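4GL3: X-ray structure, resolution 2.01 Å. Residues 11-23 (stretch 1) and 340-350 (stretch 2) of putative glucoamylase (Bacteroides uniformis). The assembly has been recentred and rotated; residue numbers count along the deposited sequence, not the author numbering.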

# COMPACT_ATOMS: atom_id res chain seq x y z
N LYS A 11 7.11 21.97 24.40
CA LYS A 11 8.32 21.12 24.42
C LYS A 11 8.26 20.09 23.26
O LYS A 11 7.18 19.70 22.79
CB LYS A 11 8.60 20.45 25.82
CG LYS A 11 8.04 19.04 26.10
CD LYS A 11 8.62 18.40 27.36
N GLN A 12 9.42 19.72 22.75
CA GLN A 12 9.48 18.75 21.66
C GLN A 12 9.00 17.39 22.13
O GLN A 12 9.25 17.00 23.26
CB GLN A 12 10.90 18.66 21.14
CG GLN A 12 11.34 19.85 20.32
CD GLN A 12 12.66 19.59 19.66
OE1 GLN A 12 13.66 19.42 20.35
NE2 GLN A 12 12.67 19.48 18.34
N LEU A 13 8.27 16.68 21.26
CA LEU A 13 7.93 15.31 21.52
C LEU A 13 9.19 14.42 21.28
O LEU A 13 10.00 14.68 20.36
CB LEU A 13 6.76 14.88 20.61
CG LEU A 13 5.42 15.66 20.68
CD1 LEU A 13 4.44 15.08 19.65
CD2 LEU A 13 4.83 15.64 22.08
N SER A 14 9.37 13.39 22.09
CA SER A 14 10.33 12.34 21.75
C SER A 14 9.94 11.66 20.45
O SER A 14 8.80 11.80 19.94
CB SER A 14 10.40 11.29 22.85
OG SER A 14 9.23 10.51 22.85
N ASP A 15 10.87 10.91 19.87
CA ASP A 15 10.52 10.23 18.62
C ASP A 15 9.37 9.26 18.85
O ASP A 15 8.48 9.16 18.01
CB ASP A 15 11.74 9.52 18.02
CG ASP A 15 12.72 10.48 17.35
OD1 ASP A 15 12.36 11.62 16.99
OD2 ASP A 15 13.86 10.08 17.15
N ASP A 16 9.37 8.55 19.98
CA ASP A 16 8.27 7.61 20.26
C ASP A 16 6.92 8.33 20.38
O ASP A 16 5.91 7.86 19.86
CB ASP A 16 8.56 6.78 21.52
CG ASP A 16 9.53 5.63 21.25
OD1 ASP A 16 9.25 4.79 20.37
OD2 ASP A 16 10.57 5.56 21.91
N GLU A 17 6.90 9.48 21.07
CA GLU A 17 5.69 10.30 21.19
C GLU A 17 5.16 10.84 19.85
O GLU A 17 3.94 10.83 19.59
CB GLU A 17 5.93 11.47 22.14
CG GLU A 17 6.06 11.03 23.57
CD GLU A 17 6.55 12.13 24.51
OE1 GLU A 17 7.16 13.14 24.06
OE2 GLU A 17 6.33 11.97 25.72
N LEU A 18 6.08 11.31 19.03
CA LEU A 18 5.77 11.81 17.71
C LEU A 18 5.19 10.71 16.85
O LEU A 18 4.16 10.92 16.21
CB LEU A 18 7.02 12.42 17.05
CG LEU A 18 6.82 13.09 15.68
CD1 LEU A 18 5.76 14.19 15.81
CD2 LEU A 18 8.17 13.60 15.16
N MSE A 19 5.83 9.53 16.85
CA MSE A 19 5.34 8.42 16.04
C MSE A 19 3.96 8.01 16.46
O MSE A 19 3.11 7.81 15.61
CB MSE A 19 6.28 7.21 16.11
CG MSE A 19 7.56 7.43 15.32
SE MSE A 19 8.67 5.84 15.14
CE MSE A 19 9.44 5.83 16.93
N THR A 20 3.74 7.92 17.76
CA THR A 20 2.47 7.52 18.31
C THR A 20 1.39 8.54 17.97
O THR A 20 0.31 8.16 17.55
CB THR A 20 2.54 7.34 19.83
OG1 THR A 20 3.46 6.27 20.11
CG2 THR A 20 1.13 7.03 20.43
N LEU A 21 1.70 9.83 18.09
CA LEU A 21 0.72 10.86 17.69
C LEU A 21 0.39 10.75 16.19
O LEU A 21 -0.78 10.82 15.80
CB LEU A 21 1.20 12.27 18.04
CG LEU A 21 0.26 13.43 17.65
CD1 LEU A 21 -1.05 13.30 18.42
CD2 LEU A 21 0.90 14.80 17.93
N VAL A 22 1.40 10.55 15.34
CA VAL A 22 1.15 10.46 13.90
C VAL A 22 0.24 9.25 13.60
O VAL A 22 -0.75 9.35 12.86
CB VAL A 22 2.48 10.43 13.11
CG1 VAL A 22 2.27 10.05 11.63
CG2 VAL A 22 3.16 11.79 13.26
N GLN A 23 0.52 8.12 14.23
CA GLN A 23 -0.30 6.93 14.04
C GLN A 23 -1.73 7.13 14.55
O GLN A 23 -2.69 6.74 13.89
CB GLN A 23 0.35 5.74 14.77
CG GLN A 23 1.64 5.24 14.17
CD GLN A 23 2.12 3.99 14.90
OE1 GLN A 23 2.54 4.09 16.06
NE2 GLN A 23 2.01 2.81 14.25
N SER A 340 13.81 9.55 7.82
CA SER A 340 12.36 9.66 7.84
C SER A 340 11.90 10.38 9.09
O SER A 340 11.01 11.21 9.01
CB SER A 340 11.69 8.30 7.73
OG SER A 340 12.01 7.69 6.47
N LEU A 341 12.50 10.07 10.25
CA LEU A 341 12.18 10.80 11.46
C LEU A 341 12.51 12.31 11.36
O LEU A 341 11.82 13.14 11.97
CB LEU A 341 12.83 10.15 12.71
CG LEU A 341 12.12 8.85 13.13
CD1 LEU A 341 13.02 7.96 14.00
CD2 LEU A 341 10.81 9.17 13.84
N GLU A 342 13.56 12.65 10.63
CA GLU A 342 13.96 14.06 10.44
C GLU A 342 12.85 14.81 9.64
O GLU A 342 12.46 15.94 9.99
CB GLU A 342 15.30 14.10 9.68
CG GLU A 342 15.92 15.46 9.50
CD GLU A 342 17.39 15.38 9.06
OE1 GLU A 342 17.85 14.31 8.59
OE2 GLU A 342 18.09 16.40 9.19
N ALA A 343 12.34 14.17 8.60
CA ALA A 343 11.28 14.74 7.76
C ALA A 343 9.99 14.84 8.57
O ALA A 343 9.29 15.85 8.51
CB ALA A 343 11.07 13.88 6.51
N MSE A 344 9.70 13.79 9.34
CA MSE A 344 8.50 13.76 10.19
C MSE A 344 8.48 14.94 11.15
O MSE A 344 7.47 15.62 11.31
CB MSE A 344 8.43 12.47 10.98
CG MSE A 344 7.04 12.18 11.58
SE MSE A 344 7.02 10.55 12.71
CE MSE A 344 7.46 9.23 11.38
N ARG A 345 9.61 15.20 11.80
CA ARG A 345 9.67 16.25 12.79
C ARG A 345 9.55 17.62 12.13
O ARG A 345 8.93 18.53 12.70
CB ARG A 345 10.95 16.15 13.64
CG ARG A 345 10.98 17.09 14.84
CD ARG A 345 12.14 16.75 15.78
NE ARG A 345 11.97 15.44 16.40
CZ ARG A 345 11.23 15.19 17.48
NH1 ARG A 345 10.57 16.19 18.09
NH2 ARG A 345 11.14 13.95 17.95
N TYR A 346 10.14 17.78 10.95
CA TYR A 346 10.05 19.04 10.21
C TYR A 346 8.59 19.30 9.77
O TYR A 346 8.09 20.43 9.92
CB TYR A 346 11.00 19.00 8.99
CG TYR A 346 10.85 20.22 8.08
CD1 TYR A 346 11.38 21.46 8.44
CD2 TYR A 346 10.18 20.12 6.87
CE1 TYR A 346 11.24 22.56 7.60
CE2 TYR A 346 10.04 21.20 6.04
CZ TYR A 346 10.55 22.41 6.41
OH TYR A 346 10.38 23.45 5.56
N PHE A 347 7.92 18.25 9.29
CA PHE A 347 6.55 18.37 8.83
C PHE A 347 5.64 18.76 9.99
O PHE A 347 4.72 19.55 9.80
CB PHE A 347 6.02 17.07 8.22
CG PHE A 347 6.74 16.61 6.97
CD1 PHE A 347 7.42 17.49 6.15
CD2 PHE A 347 6.69 15.28 6.61
CE1 PHE A 347 8.06 17.03 5.00
CE2 PHE A 347 7.31 14.82 5.47
CZ PHE A 347 8.00 15.70 4.66
N TYR A 348 5.89 18.19 11.16
CA TYR A 348 5.06 18.47 12.33
C TYR A 348 5.42 19.80 12.98
O TYR A 348 4.55 20.64 13.21
CB TYR A 348 5.19 17.36 13.37
CG TYR A 348 4.29 17.56 14.57
CD1 TYR A 348 2.92 17.31 14.48
CD2 TYR A 348 4.79 17.96 15.77
CE1 TYR A 348 2.09 17.51 15.56
CE2 TYR A 348 3.97 18.15 16.85
CZ TYR A 348 2.63 17.92 16.73
OH TYR A 348 1.82 18.12 17.79
N GLU A 349 6.70 20.00 13.30
CA GLU A 349 7.08 21.15 14.09
C GLU A 349 7.14 22.41 13.24
O GLU A 349 6.74 23.45 13.70
CB GLU A 349 8.43 20.92 14.85
CG GLU A 349 8.33 19.82 15.90
CD GLU A 349 9.61 19.54 16.70
OE1 GLU A 349 10.67 20.14 16.45
OE2 GLU A 349 9.53 18.69 17.61
N GLU A 350 7.63 22.34 12.01
CA GLU A 350 7.83 23.56 11.23
C GLU A 350 6.64 23.81 10.30
O GLU A 350 6.20 24.92 10.16
CB GLU A 350 9.13 23.50 10.40
CG GLU A 350 10.43 23.38 11.20
CD GLU A 350 10.53 24.45 12.27
OE1 GLU A 350 10.27 25.63 11.93
OE2 GLU A 350 10.82 24.11 13.44
O HOH W 1 7.53 17.79 18.88
O HOH W 2 13.08 13.34 14.84

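Residues 15-23 form a helix preceded by an extended segment, with Lys11 to Ser14 at phi near -60 to -75° and psi near 140 to 165°. Ser14 caps the helix: Glu17 N donates to Ser14 OG at 3.1 Å, and Ser14 N returns a bond to Glu17 OE1 at 3.0 Å. The second stretch is already helical at Ser340, in a helix that begins earlier in the chain. The two helix axes approach to 11.0 Å and cross at 68°, a spacing that leaves room for large side chains between them. CA-CA distances of 7.4 Å for Asp15 and Leu341, 7.7 Å for Leu18 and Arg345, and 8.3 Å for Gln12 and Glu349 show that the extended segment continues the contact beyond the helix. The contact buries 653 Å², both sides summed.

Arg345 contributes the largest share, 105 Å². Its CA-to-CB bond points sideways, but its end comes nearer the first stretch, with chi1 and chi2 both t and chi3 m. Leu13 O lies near the guanidinium plane and accepts from both Arg345 NH1 and Arg345 NH2, each at 2.8 Å; the N-H...O angles of 137° and 138° fit one oxygen shared by two donors. Arg345 NH2 also forms a salt bridge with Asp15 OD1 at 2.8 Å, with a straighter angle of 166°. Within its own helix, Arg345 NH1 pairs with Glu349 OE2 at 2.7 Å, so the guanidinium is paired with one carboxylate from each stretch. Gln12, whose CB points toward the second stretch, donates from NE2 to Glu349 OE1 at 2.8 Å and 161°.

Two waters extend this network. Water 1 accepts from Leu13 N and donates to Glu349 OE2. Water 2 accepts from Arg345 NE and donates to Asp15 OD1 and Leu341 O, so the arginine's third nitrogen is also satisfied.

Leu18 links the polar and apolar parts. Buried and directed toward the second helix, it places CD2 over one face of the guanidinium and CD1 over one face of the Tyr348 ring, where CD1 lies 4.2 Å from the centroid and 28° off the normal, a CH-pi contact. Its CG meets Met344 SE at 3.9 Å. Met344, a selenomethionine, reaches across with chi1 and chi2 both t, and its SE also lies 4.1 Å from both Met19 CG and Val22 CG2; a long, unbranched side chain suits this buried position among several apolar neighbours. Met19 CG further packs on Leu341 CD2 at 4.0 Å. Tyr348 also packs against Leu13 and Leu21, with Tyr348 CE2 4.2 Å from Leu13 CD1 and Tyr348 CZ 3.8 Å from Leu21 CD2.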